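Local coordinates for protein Cd1 (Flavonifractor plautii, PDB 7D39) that binds FMN and probably acts as an ene-reductase that starts the breakdown of flavones and flavonols in the gut, at residues A[18-22]-A[186-191]; A[70-74]-A[104-109]; A[153-158]-A[170-174]; A[235-239]-A[257-263]. All blocks are in the same frame, centred on the assembly; numbering follows the deposited sequence.

Contact 1. Residues A[18-22]-A[186-191]; sequences MCIEA and RVARAH
His191 meets a carboxylate at each of its ring nitrogens: ND1 donates to Glu21 OE1 at 3.2 Å, while NE2 bonds to Glu28 further along the first helix. The bond to Glu21 is bent, 137° at the hydrogen, and arrives on the anti side of the carboxylate, tilted from both the carboxylate plane and the ring plane. Having an acid at each nitrogen would probably favour a protonated imidazole. Glu21 reaches this position with CG anti to its backbone N (chi1 -179°) and a bend at the next torsion, which lays its carboxylate across Val187, OE2 lying 3.3 Å from Val187 CG1. Cut back to an alanine here, the side chain is likely to leave His191 ND1 without this acceptor. The helices, 18-22 belonging to 14-28 and 186-191 to 184-202, flank one face of the parallel sheet of a flavodoxin-like fold, their axes 7.9 Å apart at 50°. Small residues permit this approach. Ala22 CA lies 3.4 Å from Ala190 O in a CA-H...O contact, and Ala190 CB points into the first helix, 3.6 Å from Met18 O. Met18, a selenomethionine, doubles back so that its CE meets Ala190 CB at 3.6 Å and comes equally close to Arg186 O. Beneath, Met18, Ala22 and Ala190 rest on Met142 of strand 138-144, and Met18 also touches Phe174.

Contact 2. Residues A[70-74]-A[104-109]; sequences FDWLL and RFGPRM
Arg104 lays its guanidinium nearly flat on Phe70, the two centres 4.6 Å apart and the planes 26° from parallel. The group is shifted toward the root of the ring, with NH2 3.5 Å from Phe70 CB, while the aliphatic start of the same side chain covers the other end of the same face: Arg104 CB stands 3.9 Å from the Phe70 centroid in a CH-pi contact. Arg104 thus folds over the ring along its length, its bend at chi3 bringing the cation back, and NH1 is tethered to the backbone oxygen of Glu44. Phe70 extends to meet it with CG anti to the backbone N (chi1 -176°). At the far end of the ring, CZ meets CD1 of Phe105 at 3.6 Å, edge against edge, the side chains set roughly perpendicular. Leu74, one turn on, brings CD1 to 3.5 Å from Phe105 CE1 and also packs beside Met109 and the guanidinium of Arg108. At the exposed side, Asp71 OD1 forms a salt bridge with Arg108 NE at 3.3 Å, the carboxylate approaching the guanidinium obliquely. The two segments cross at -62°, their axes 12.0 Å apart, a gap filled by these long side chains. Helix 70-79 leads into strand 82-88 and helix 96-109 follows that strand; Ile101 of helix 96-109 touches both Phe70 and Leu73, and Leu73 in turn reaches Ile36 of strand 32-37.

Contact 3. Residues A[153-158]-A[170-174]; sequences TQCDAG and DNEVF
Gln154 and Asn171 exchange two hydrogen bonds, each giving its side-chain N-H to the other's backbone oxygen. Gln154 NE2 meets Asn171 O at 2.8 Å, and Asn171 ND2 meets Gln154 O at 3.0 Å. Both are fairly straight, 160° or more at the hydrogen, and each acceptor lies in the plane of the donating amide, although the donors tilt from the carbonyl planes. The two side-chain amides stand almost perpendicular to one another. Asn171 holds CG away from its own N (chi1 -172°), which carries the amide to the helix. Gln154 O also accepts Gly158 N in the ordinary helical bond, so two donors grip it from opposite faces of its carbonyl plane. This pairing ties helix 153-162 to strand 167-174, the second strand of the beta-alpha-beta unit that begins at strand 138-144. Segments 153-158 and 170-174 run nearly antiparallel, at 150°, as a crossover helix does against its strands. Between apolar groups, Thr153 CG2 touches Val173 CG2 at 3.6 Å, whereas OG1 of the same threonine bonds to Ser143. A methyl beside a polar group completes the contact: Ala157 CB lies 3.8 Å from Asn171 OD1, and both residues rest on Phe141 of strand 138-144.

Contact 4. Residues A[235-239]-A[257-263]; sequences LCGLE and QLEHAHD
Gln257 bends at chi2 (-76°) so that its amide oxygen turns back to the other loop, where OE1 accepts the backbone N-H of Glu239 at 3.0 Å. The donor sits well above the carbonyl plane, 43° out of it. The same oxygen takes a water that also donates to Gly237 O, 2.9 Å away, and it lies against CG of Glu239, whose OE1 turns to Lys230. With a leucine in its place the amide oxygen is gone, and Glu239 N would probably lack this acceptor and the water one of its partners. Leu238 runs alongside Gln257, pointing the other way: its CD2 packs 3.6 Å from Gln257 CB and 4.1 Å from Ala261 CB. Cys236 contributes mainly through its backbone, Cys236 O accepting His262 N at 2.8 Å in a nearly straight bond (170°). Cys219 is modelled as bonded to Cys216, Cys233 and Cys236 at once, more than one sulfur can form, so these disulfides are doubtful; the cluster of four is consistent with a zinc-ribbon-like site, although no metal is modelled. The His262 ring has one face covered: Cys236 O stands over it, and Gly237 CA lies 3.8 Å from the centroid in a CH-pi contact. Gly237, with positive phi and no side chain, lets the ring lie this close. Asp263 OD1 passes 4.0 Å from Cys236 CB and bonds to His218.

Overall arrangement
Contacts 1, 2 and 3 belong to the flavin-binding domain, and contact 4 to the cysteine-bearing region that follows it. Contacts 2 and 3 both fall within the chain loop closed by contact 1. Contacts 1 and 3, centres 15 Å apart, meet directly: Arg189 NE forms a salt bridge with Glu172 OE2 at 2.7 Å. Both lie close to the cofactor, the side chains of Met18 and Val173 each about 8 Å from FMN. Contact 3 touches contact 4 through Leu235, which packs against Gly158. Contact 2 stands apart, its nearest atoms about 9 Å from contact 3, while contacts 1 and 4 lie on opposite sides of the chain's centre.

Contact 1. Residues A[18-22]-A[186-191]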
loop_
_atom_site.group_PDB
_atom_site.type_symbol
_atom_site.label_atom_id
_atom_site.label_comp_id
_atom_site.label_asym_id
_atom_site.label_seq_id
_atom_site.Cartn_x
_atom_site.Cartn_y
_atom_site.Cartn_z
HETATM N N MSE A 18 19.087 -5.896 1.818
HETATM C CA MSE A 18 18.364 -5.323 2.950
HETATM C C MSE A 18 17.182 -6.195 3.315
HETATM O O MSE A 18 16.864 -6.393 4.494
HETATM C CB MSE A 18 17.871 -3.907 2.631
HETATM C CG MSE A 18 18.994 -2.950 2.328
HETATM SE SE MSE A 18 19.965 -2.466 3.966
HETATM C CE MSE A 18 18.655 -1.209 4.706
ATOM N N CYS A 19 16.502 -6.691 2.283
ATOM C CA CYS A 19 15.372 -7.572 2.519
ATOM C C CYS A 19 15.830 -8.850 3.215
ATOM O O CYS A 19 15.240 -9.282 4.213
ATOM C CB CYS A 19 14.668 -7.876 1.199
ATOM S SG CYS A 19 13.134 -8.792 1.413
ATOM N N ILE A 20 16.904 -9.455 2.717
ATOM C CA ILE A 20 17.357 -10.704 3.313
ATOM C C ILE A 20 17.885 -10.461 4.721
ATOM O O ILE A 20 17.625 -11.242 5.641
ATOM C CB ILE A 20 18.388 -11.372 2.392
ATOM C CG1 ILE A 20 17.666 -11.890 1.137
ATOM C CG2 ILE A 20 19.107 -12.498 3.118
ATOM C CD1 ILE A 20 18.577 -12.113 -0.049
ATOM N N GLU A 21 18.596 -9.354 4.920
ATOM C CA GLU A 21 19.034 -8.983 6.259
ATOM C C GLU A 21 17.845 -8.833 7.205
ATOM O O GLU A 21 17.928 -9.186 8.389
ATOM C CB GLU A 21 19.828 -7.681 6.190
ATOM C CG GLU A 21 20.364 -7.194 7.507
ATOM C CD GLU A 21 21.588 -7.967 7.943
ATOM O OE1 GLU A 21 21.677 -8.292 9.143
ATOM O OE2 GLU A 21 22.451 -8.252 7.084
ATOM N N ALA A 22 16.735 -8.283 6.711
ATOM C CA ALA A 22 15.534 -8.256 7.537
ATOM C C ALA A 22 15.042 -9.671 7.802
ATOM O O ALA A 22 14.638 -9.995 8.923
ATOM C CB ALA A 22 14.449 -7.402 6.880
ATOM N N ARG A 186 23.403 1.024 8.818
ATOM C CA ARG A 186 22.155 1.004 8.072
ATOM C C ARG A 186 21.701 -0.417 7.786
ATOM O O ARG A 186 20.494 -0.679 7.727
ATOM C CB ARG A 186 22.322 1.801 6.790
ATOM C CG ARG A 186 22.845 3.179 7.044
ATOM C CD ARG A 186 21.988 4.170 6.313
ATOM N NE ARG A 186 22.540 4.384 4.995
ATOM C CZ ARG A 186 21.960 5.091 4.044
ATOM N NH1 ARG A 186 20.772 5.659 4.241
ATOM N NH2 ARG A 186 22.582 5.217 2.884
ATOM N N VAL A 187 22.644 -1.343 7.625
ATOM C CA VAL A 187 22.283 -2.750 7.500
ATOM C C VAL A 187 21.703 -3.252 8.815
ATOM O O VAL A 187 20.721 -3.999 8.833
ATOM C CB VAL A 187 23.511 -3.572 7.058
ATOM C CG1 VAL A 187 23.198 -5.066 7.031
ATOM C CG2 VAL A 187 23.982 -3.115 5.697
ATOM N N ALA A 188 22.291 -2.820 9.937
ATOM C CA ALA A 188 21.756 -3.158 11.247
ATOM C C ALA A 188 20.328 -2.661 11.397
ATOM O O ALA A 188 19.523 -3.293 12.090
ATOM C CB ALA A 188 22.661 -2.585 12.350
ATOM N N ARG A 189 19.976 -1.572 10.710
ATOM C CA ARG A 189 18.601 -1.078 10.777
ATOM C C ARG A 189 17.639 -1.996 10.028
ATOM O O ARG A 189 16.517 -2.233 10.487
ATOM C CB ARG A 189 18.530 0.348 10.232
ATOM C CG ARG A 189 17.131 0.932 10.199
ATOM C CD ARG A 189 16.632 1.334 11.595
ATOM N NE ARG A 189 15.307 1.940 11.511
ATOM C CZ ARG A 189 14.263 1.589 12.256
ATOM N NH1 ARG A 189 14.384 0.648 13.183
ATOM N NH2 ARG A 189 13.096 2.195 12.076
ATOM N N ALA A 190 18.052 -2.523 8.873
ATOM C CA ALA A 190 17.249 -3.553 8.221
ATOM C C ALA A 190 17.080 -4.762 9.129
ATOM O O ALA A 190 15.988 -5.331 9.222
ATOM C CB ALA A 190 17.885 -3.975 6.894
ATOM N N HIS A 191 18.156 -5.164 9.810
ATOM C CA HIS A 191 18.074 -6.277 10.743
ATOM C C HIS A 191 17.031 -6.018 11.836
ATOM O O HIS A 191 16.214 -6.889 12.150
ATOM C CB HIS A 191 19.450 -6.530 11.365
ATOM C CG HIS A 191 19.506 -7.772 12.197
ATOM N ND1 HIS A 191 19.858 -8.998 11.676
ATOM C CD2 HIS A 191 19.238 -7.981 13.507
ATOM C CE1 HIS A 191 19.811 -9.910 12.634
ATOM N NE2 HIS A 191 19.444 -9.318 13.756
#

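Contact 2. Residues A[70-74]-A[104-109]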
loop_
_atom_site.group_PDB
_atom_site.type_symbol
_atom_site.label_atom_id
_atom_site.label_comp_id
_atom_site.label_asym_id
_atom_site.label_seq_id
_atom_site.Cartn_x
_atom_site.Cartn_y
_atom_site.Cartn_z
ATOM N N PHE A 70 0.587 -12.451 -10.697
ATOM C CA PHE A 70 0.067 -11.705 -9.562
ATOM C C PHE A 70 -0.706 -12.617 -8.613
ATOM O O PHE A 70 -0.512 -12.565 -7.394
ATOM C CB PHE A 70 -0.801 -10.542 -10.046
ATOM C CG PHE A 70 -1.288 -9.667 -8.941
ATOM C CD1 PHE A 70 -0.458 -8.721 -8.385
ATOM C CD2 PHE A 70 -2.567 -9.825 -8.426
ATOM C CE1 PHE A 70 -0.891 -7.919 -7.335
ATOM C CE2 PHE A 70 -3.014 -9.033 -7.388
ATOM C CZ PHE A 70 -2.175 -8.071 -6.842
ATOM N N ASP A 71 -1.588 -13.465 -9.151
ATOM C CA ASP A 71 -2.356 -14.350 -8.283
ATOM C C ASP A 71 -1.433 -15.221 -7.444
ATOM O O ASP A 71 -1.657 -15.395 -6.243
ATOM C CB ASP A 71 -3.319 -15.215 -9.106
ATOM C CG ASP A 71 -4.531 -14.435 -9.596
ATOM O OD1 ASP A 71 -4.836 -13.372 -9.020
ATOM O OD2 ASP A 71 -5.185 -14.889 -10.552
ATOM N N TRP A 72 -0.387 -15.772 -8.058
ATOM C CA TRP A 72 0.610 -16.512 -7.289
ATOM C C TRP A 72 1.209 -15.641 -6.189
ATOM O O TRP A 72 1.252 -16.036 -5.018
ATOM C CB TRP A 72 1.694 -17.033 -8.226
ATOM C CG TRP A 72 2.788 -17.796 -7.549
ATOM C CD1 TRP A 72 2.825 -19.145 -7.291
ATOM C CD2 TRP A 72 4.019 -17.261 -7.049
ATOM N NE1 TRP A 72 3.999 -19.471 -6.656
ATOM C CE2 TRP A 72 4.754 -18.339 -6.500
ATOM C CE3 TRP A 72 4.572 -15.980 -7.013
ATOM C CZ2 TRP A 72 6.006 -18.170 -5.919
ATOM C CZ3 TRP A 72 5.825 -15.813 -6.423
ATOM C CH2 TRP A 72 6.527 -16.905 -5.896
ATOM N N LEU A 73 1.673 -14.445 -6.548
ATOM C CA LEU A 73 2.244 -13.548 -5.544
ATOM C C LEU A 73 1.255 -13.293 -4.411
ATOM O O LEU A 73 1.609 -13.354 -3.228
ATOM C CB LEU A 73 2.655 -12.223 -6.200
ATOM C CG LEU A 73 3.262 -11.117 -5.328
ATOM C CD1 LEU A 73 4.488 -11.621 -4.595
ATOM C CD2 LEU A 73 3.596 -9.869 -6.162
ATOM N N LEU A 74 0.004 -13.012 -4.762
ATOM C CA LEU A 74 -1.000 -12.720 -3.753
ATOM C C LEU A 74 -1.212 -13.902 -2.816
ATOM O O LEU A 74 -1.294 -13.724 -1.594
ATOM C CB LEU A 74 -2.308 -12.319 -4.442
ATOM C CG LEU A 74 -3.234 -11.516 -3.553
ATOM C CD1 LEU A 74 -2.446 -10.345 -3.044
ATOM C CD2 LEU A 74 -4.456 -11.054 -4.327
ATOM N N ARG A 104 -3.456 -3.376 -8.428
ATOM C CA ARG A 104 -4.102 -4.663 -8.577
ATOM C C ARG A 104 -4.550 -5.260 -7.255
ATOM O O ARG A 104 -5.272 -6.259 -7.266
ATOM C CB ARG A 104 -3.171 -5.607 -9.338
ATOM C CG ARG A 104 -3.157 -5.162 -10.785
ATOM C CD ARG A 104 -2.449 -6.074 -11.688
ATOM N NE ARG A 104 -3.080 -7.377 -11.809
ATOM C CZ ARG A 104 -2.476 -8.378 -12.436
ATOM N NH1 ARG A 104 -1.281 -8.176 -12.957
ATOM N NH2 ARG A 104 -3.050 -9.565 -12.539
ATOM N N PHE A 105 -4.154 -4.669 -6.127
ATOM C CA PHE A 105 -4.756 -5.044 -4.854
ATOM C C PHE A 105 -6.217 -4.617 -4.790
ATOM O O PHE A 105 -7.019 -5.266 -4.116
ATOM C CB PHE A 105 -3.982 -4.416 -3.687
ATOM C CG PHE A 105 -3.002 -5.350 -3.022
ATOM C CD1 PHE A 105 -2.175 -6.175 -3.776
ATOM C CD2 PHE A 105 -2.893 -5.389 -1.638
ATOM C CE1 PHE A 105 -1.265 -7.034 -3.148
ATOM C CE2 PHE A 105 -1.995 -6.244 -1.011
ATOM C CZ PHE A 105 -1.170 -7.063 -1.770
ATOM N N GLY A 106 -6.564 -3.533 -5.478
ATOM C CA GLY A 106 -7.854 -2.892 -5.369
ATOM C C GLY A 106 -9.039 -3.833 -5.397
ATOM O O GLY A 106 -9.822 -3.913 -4.447
ATOM N N PRO A 107 -9.207 -4.553 -6.507
ATOM C CA PRO A 107 -10.391 -5.405 -6.678
ATOM C C PRO A 107 -10.351 -6.728 -5.929
ATOM O O PRO A 107 -11.323 -7.484 -5.994
ATOM C CB PRO A 107 -10.414 -5.648 -8.198
ATOM C CG PRO A 107 -9.641 -4.490 -8.779
ATOM C CD PRO A 107 -8.532 -4.290 -7.787
ATOM N N ARG A 108 -9.284 -7.051 -5.220
ATOM C CA ARG A 108 -9.208 -8.331 -4.538
ATOM C C ARG A 108 -8.993 -8.217 -3.036
ATOM O O ARG A 108 -9.308 -9.166 -2.310
ATOM C CB ARG A 108 -8.075 -9.184 -5.137
ATOM C CG ARG A 108 -8.462 -10.088 -6.316
ATOM C CD ARG A 108 -7.196 -10.657 -6.972
ATOM N NE ARG A 108 -7.254 -12.100 -7.191
ATOM C CZ ARG A 108 -7.234 -13.021 -6.227
ATOM N NH1 ARG A 108 -7.171 -12.671 -4.956
ATOM N NH2 ARG A 108 -7.293 -14.309 -6.536
HETATM N N MSE A 109 -8.492 -7.092 -2.552
HETATM C CA MSE A 109 -7.964 -7.047 -1.212
HETATM C C MSE A 109 -8.603 -5.981 -0.349
HETATM O O MSE A 109 -8.245 -5.844 0.815
HETATM C CB MSE A 109 -6.452 -6.836 -1.276
HETATM C CG MSE A 109 -5.723 -8.026 -1.857
HETATM SE SE MSE A 109 -6.125 -9.617 -0.815
HETATM C CE MSE A 109 -4.323 -10.319 -0.697
#

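Contact 3. Residues A[153-158]-A[170-174]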
loop_
_atom_site.group_PDB
_atom_site.type_symbol
_atom_site.label_atom_id
_atom_site.label_comp_id
_atom_site.label_asym_id
_atom_site.label_seq_id
_atom_site.Cartn_x
_atom_site.Cartn_y
_atom_site.Cartn_z
ATOM N N THR A 153 7.999 8.135 -1.399
ATOM C CA THR A 153 7.996 6.678 -1.432
ATOM C C THR A 153 7.290 6.092 -0.219
ATOM O O THR A 153 6.599 5.078 -0.334
ATOM C CB THR A 153 9.437 6.149 -1.565
ATOM O OG1 THR A 153 9.412 4.732 -1.761
ATOM C CG2 THR A 153 10.287 6.502 -0.327
ATOM N N GLN A 154 7.417 6.730 0.942
ATOM C CA GLN A 154 6.762 6.220 2.142
ATOM C C GLN A 154 5.246 6.316 2.043
ATOM O O GLN A 154 4.529 5.471 2.594
ATOM C CB GLN A 154 7.250 6.991 3.363
ATOM C CG GLN A 154 8.652 6.678 3.772
ATOM C CD GLN A 154 9.176 7.632 4.819
ATOM O OE1 GLN A 154 9.255 8.843 4.596
ATOM N NE2 GLN A 154 9.520 7.088 5.983
ATOM N N CYS A 155 4.740 7.349 1.383
ATOM C CA CYS A 155 3.309 7.431 1.133
ATOM C C CYS A 155 2.879 6.376 0.119
ATOM O O CYS A 155 1.845 5.719 0.309
ATOM C CB CYS A 155 2.951 8.846 0.691
ATOM S SG CYS A 155 1.184 9.174 0.470
ATOM N N ASP A 156 3.674 6.157 -0.945
ATOM C CA ASP A 156 3.373 5.051 -1.856
ATOM C C ASP A 156 3.300 3.745 -1.090
ATOM O O ASP A 156 2.388 2.934 -1.299
ATOM C CB ASP A 156 4.420 4.926 -2.969
ATOM C CG ASP A 156 4.453 6.113 -3.897
ATOM O OD1 ASP A 156 3.517 6.926 -3.885
ATOM O OD2 ASP A 156 5.427 6.225 -4.666
ATOM N N ALA A 157 4.274 3.509 -0.208
ATOM C CA ALA A 157 4.277 2.256 0.534
ATOM C C ALA A 157 3.002 2.126 1.354
ATOM O O ALA A 157 2.320 1.096 1.318
ATOM C CB ALA A 157 5.515 2.172 1.429
ATOM N N GLY A 158 2.659 3.176 2.090
ATOM C CA GLY A 158 1.440 3.146 2.868
ATOM C C GLY A 158 0.208 2.869 2.026
ATOM O O GLY A 158 -0.730 2.229 2.491
ATOM N N ASP A 170 6.975 -0.912 10.350
ATOM C CA ASP A 170 7.987 0.057 9.967
ATOM C C ASP A 170 7.749 0.522 8.536
ATOM O O ASP A 170 7.144 -0.188 7.735
ATOM C CB ASP A 170 9.400 -0.527 10.112
ATOM C CG ASP A 170 9.896 -0.466 11.549
ATOM O OD1 ASP A 170 10.082 0.667 12.042
ATOM O OD2 ASP A 170 10.072 -1.539 12.174
ATOM N N ASN A 171 8.225 1.740 8.222
ATOM C CA ASN A 171 8.079 2.319 6.889
ATOM C C ASN A 171 9.271 3.264 6.686
ATOM O O ASN A 171 9.188 4.484 6.804
ATOM C CB ASN A 171 6.737 3.033 6.731
ATOM C CG ASN A 171 6.491 3.452 5.331
ATOM O OD1 ASN A 171 7.369 3.326 4.487
ATOM N ND2 ASN A 171 5.296 3.959 5.056
ATOM N N GLU A 172 10.419 2.677 6.361
ATOM C CA GLU A 172 11.713 3.340 6.473
ATOM C C GLU A 172 12.244 3.731 5.096
ATOM O O GLU A 172 12.077 2.991 4.124
ATOM C CB GLU A 172 12.715 2.423 7.190
ATOM C CG GLU A 172 14.052 3.055 7.550
ATOM C CD GLU A 172 13.930 4.058 8.660
ATOM O OE1 GLU A 172 13.414 5.177 8.416
ATOM O OE2 GLU A 172 14.337 3.718 9.785
ATOM N N VAL A 173 12.893 4.895 5.025
ATOM C CA VAL A 173 13.483 5.416 3.798
ATOM C C VAL A 173 14.993 5.452 3.957
ATOM O O VAL A 173 15.497 5.931 4.981
ATOM C CB VAL A 173 12.961 6.824 3.461
ATOM C CG1 VAL A 173 13.779 7.414 2.320
ATOM C CG2 VAL A 173 11.534 6.752 3.060
ATOM N N PHE A 174 15.718 4.988 2.932
ATOM C CA PHE A 174 17.187 4.991 2.939
ATOM C C PHE A 174 17.715 5.817 1.773
ATOM O O PHE A 174 17.907 5.293 0.666
ATOM C CB PHE A 174 17.747 3.571 2.883
ATOM C CG PHE A 174 17.369 2.719 4.067
ATOM C CD1 PHE A 174 18.149 2.720 5.211
ATOM C CD2 PHE A 174 16.232 1.925 4.032
ATOM C CE1 PHE A 174 17.808 1.935 6.298
ATOM C CE2 PHE A 174 15.887 1.139 5.113
ATOM C CZ PHE A 174 16.678 1.140 6.246
#

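Contact 4. Residues A[235-239]-A[257-263]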
loop_
_atom_site.group_PDB
_atom_site.type_symbol
_atom_site.label_atom_id
_atom_site.label_comp_id
_atom_site.label_asym_id
_atom_site.label_seq_id
_atom_site.Cartn_x
_atom_site.Cartn_y
_atom_site.Cartn_z
ATOM N N LEU A 235 -2.095 10.193 2.477
ATOM C CA LEU A 235 -2.271 8.753 2.712
ATOM C C LEU A 235 -3.713 8.461 3.117
ATOM O O LEU A 235 -4.438 7.771 2.401
ATOM C CB LEU A 235 -1.294 8.257 3.784
ATOM C CG LEU A 235 -1.370 6.760 4.108
ATOM C CD1 LEU A 235 -1.284 5.915 2.832
ATOM C CD2 LEU A 235 -0.263 6.356 5.087
ATOM N N CYS A 236 -4.133 8.985 4.268
ATOM C CA CYS A 236 -5.392 8.592 4.882
ATOM C C CYS A 236 -6.566 9.497 4.503
ATOM O O CYS A 236 -7.717 9.147 4.778
ATOM C CB CYS A 236 -5.204 8.530 6.407
ATOM S SG CYS A 236 -5.087 10.088 7.355
ATOM N N GLY A 237 -6.317 10.637 3.868
ATOM C CA GLY A 237 -7.394 11.435 3.330
ATOM C C GLY A 237 -8.127 12.302 4.323
ATOM O O GLY A 237 -9.080 12.987 3.928
ATOM N N LEU A 238 -7.734 12.288 5.596
ATOM C CA LEU A 238 -8.307 13.217 6.554
ATOM C C LEU A 238 -8.132 14.641 6.048
ATOM O O LEU A 238 -7.087 14.994 5.497
ATOM C CB LEU A 238 -7.649 13.049 7.922
ATOM C CG LEU A 238 -8.086 11.826 8.729
ATOM C CD1 LEU A 238 -7.129 11.542 9.863
ATOM C CD2 LEU A 238 -9.489 12.023 9.275
ATOM N N GLU A 239 -9.175 15.445 6.213
ATOM C CA GLU A 239 -9.207 16.842 5.781
ATOM C C GLU A 239 -9.172 17.744 7.013
ATOM O O GLU A 239 -10.020 17.626 7.905
ATOM C CB GLU A 239 -10.454 17.114 4.937
ATOM C CG GLU A 239 -10.733 15.993 3.929
ATOM C CD GLU A 239 -11.697 16.387 2.815
ATOM O OE1 GLU A 239 -12.453 17.369 2.972
ATOM O OE2 GLU A 239 -11.690 15.704 1.774
ATOM N N GLN A 257 -14.158 13.680 11.093
ATOM C CA GLN A 257 -13.493 13.220 9.878
ATOM C C GLN A 257 -12.994 11.786 10.014
ATOM O O GLN A 257 -12.848 11.085 9.008
ATOM C CB GLN A 257 -12.325 14.149 9.531
ATOM C CG GLN A 257 -12.691 15.334 8.657
ATOM C CD GLN A 257 -12.884 14.944 7.197
ATOM O OE1 GLN A 257 -11.990 14.372 6.568
ATOM N NE2 GLN A 257 -14.052 15.257 6.650
ATOM N N LEU A 258 -12.724 11.331 11.243
ATOM C CA LEU A 258 -12.256 9.962 11.434
ATOM C C LEU A 258 -13.189 8.949 10.792
ATOM O O LEU A 258 -12.744 7.897 10.330
ATOM C CB LEU A 258 -12.115 9.663 12.922
ATOM C CG LEU A 258 -10.702 9.855 13.453
ATOM C CD1 LEU A 258 -10.671 9.686 14.966
ATOM C CD2 LEU A 258 -9.774 8.874 12.776
ATOM N N GLU A 259 -14.485 9.239 10.776
ATOM C CA GLU A 259 -15.447 8.371 10.118
ATOM C C GLU A 259 -15.194 8.234 8.627
ATOM O O GLU A 259 -15.673 7.274 8.017
ATOM C CB GLU A 259 -16.861 8.916 10.329
ATOM C CG GLU A 259 -17.420 8.672 11.703
ATOM C CD GLU A 259 -18.822 8.133 11.617
ATOM O OE1 GLU A 259 -19.080 7.050 12.192
ATOM O OE2 GLU A 259 -19.656 8.775 10.942
ATOM N N HIS A 260 -14.505 9.193 8.015
ATOM C CA HIS A 260 -14.288 9.196 6.576
ATOM C C HIS A 260 -12.894 8.738 6.186
ATOM O O HIS A 260 -12.641 8.515 4.995
ATOM C CB HIS A 260 -14.548 10.596 6.014
ATOM C CG HIS A 260 -15.954 11.062 6.215
ATOM N ND1 HIS A 260 -16.910 10.991 5.225
ATOM C CD2 HIS A 260 -16.578 11.568 7.306
ATOM C CE1 HIS A 260 -18.059 11.447 5.693
ATOM N NE2 HIS A 260 -17.884 11.804 6.953
ATOM N N ALA A 261 -11.998 8.572 7.158
ATOM C CA ALA A 261 -10.598 8.278 6.874
ATOM C C ALA A 261 -10.459 7.028 6.011
ATOM O O ALA A 261 -11.058 5.991 6.304
ATOM C CB ALA A 261 -9.830 8.110 8.186
ATOM N N HIS A 262 -9.625 7.120 4.965
ATOM C CA HIS A 262 -9.549 6.101 3.922
ATOM C C HIS A 262 -9.028 4.761 4.416
ATOM O O HIS A 262 -9.160 3.764 3.700
ATOM C CB HIS A 262 -8.656 6.574 2.774
ATOM C CG HIS A 262 -9.134 7.817 2.092
ATOM N ND1 HIS A 262 -10.298 8.472 2.444
ATOM C CD2 HIS A 262 -8.595 8.529 1.077
ATOM C CE1 HIS A 262 -10.459 9.528 1.662
ATOM N NE2 HIS A 262 -9.436 9.585 0.827
ATOM N N ASP A 263 -8.414 4.707 5.591
ATOM C CA ASP A 263 -7.853 3.463 6.101
ATOM C C ASP A 263 -8.642 2.922 7.290
ATOM O O ASP A 263 -8.102 2.155 8.088
ATOM C CB ASP A 263 -6.383 3.661 6.482
ATOM C CG ASP A 263 -6.209 4.665 7.596
ATOM O OD1 ASP A 263 -7.174 5.408 7.857
ATOM O OD2 ASP A 263 -5.123 4.707 8.214
HETATM O O HOH W 1 -11.695 12.031 4.576
#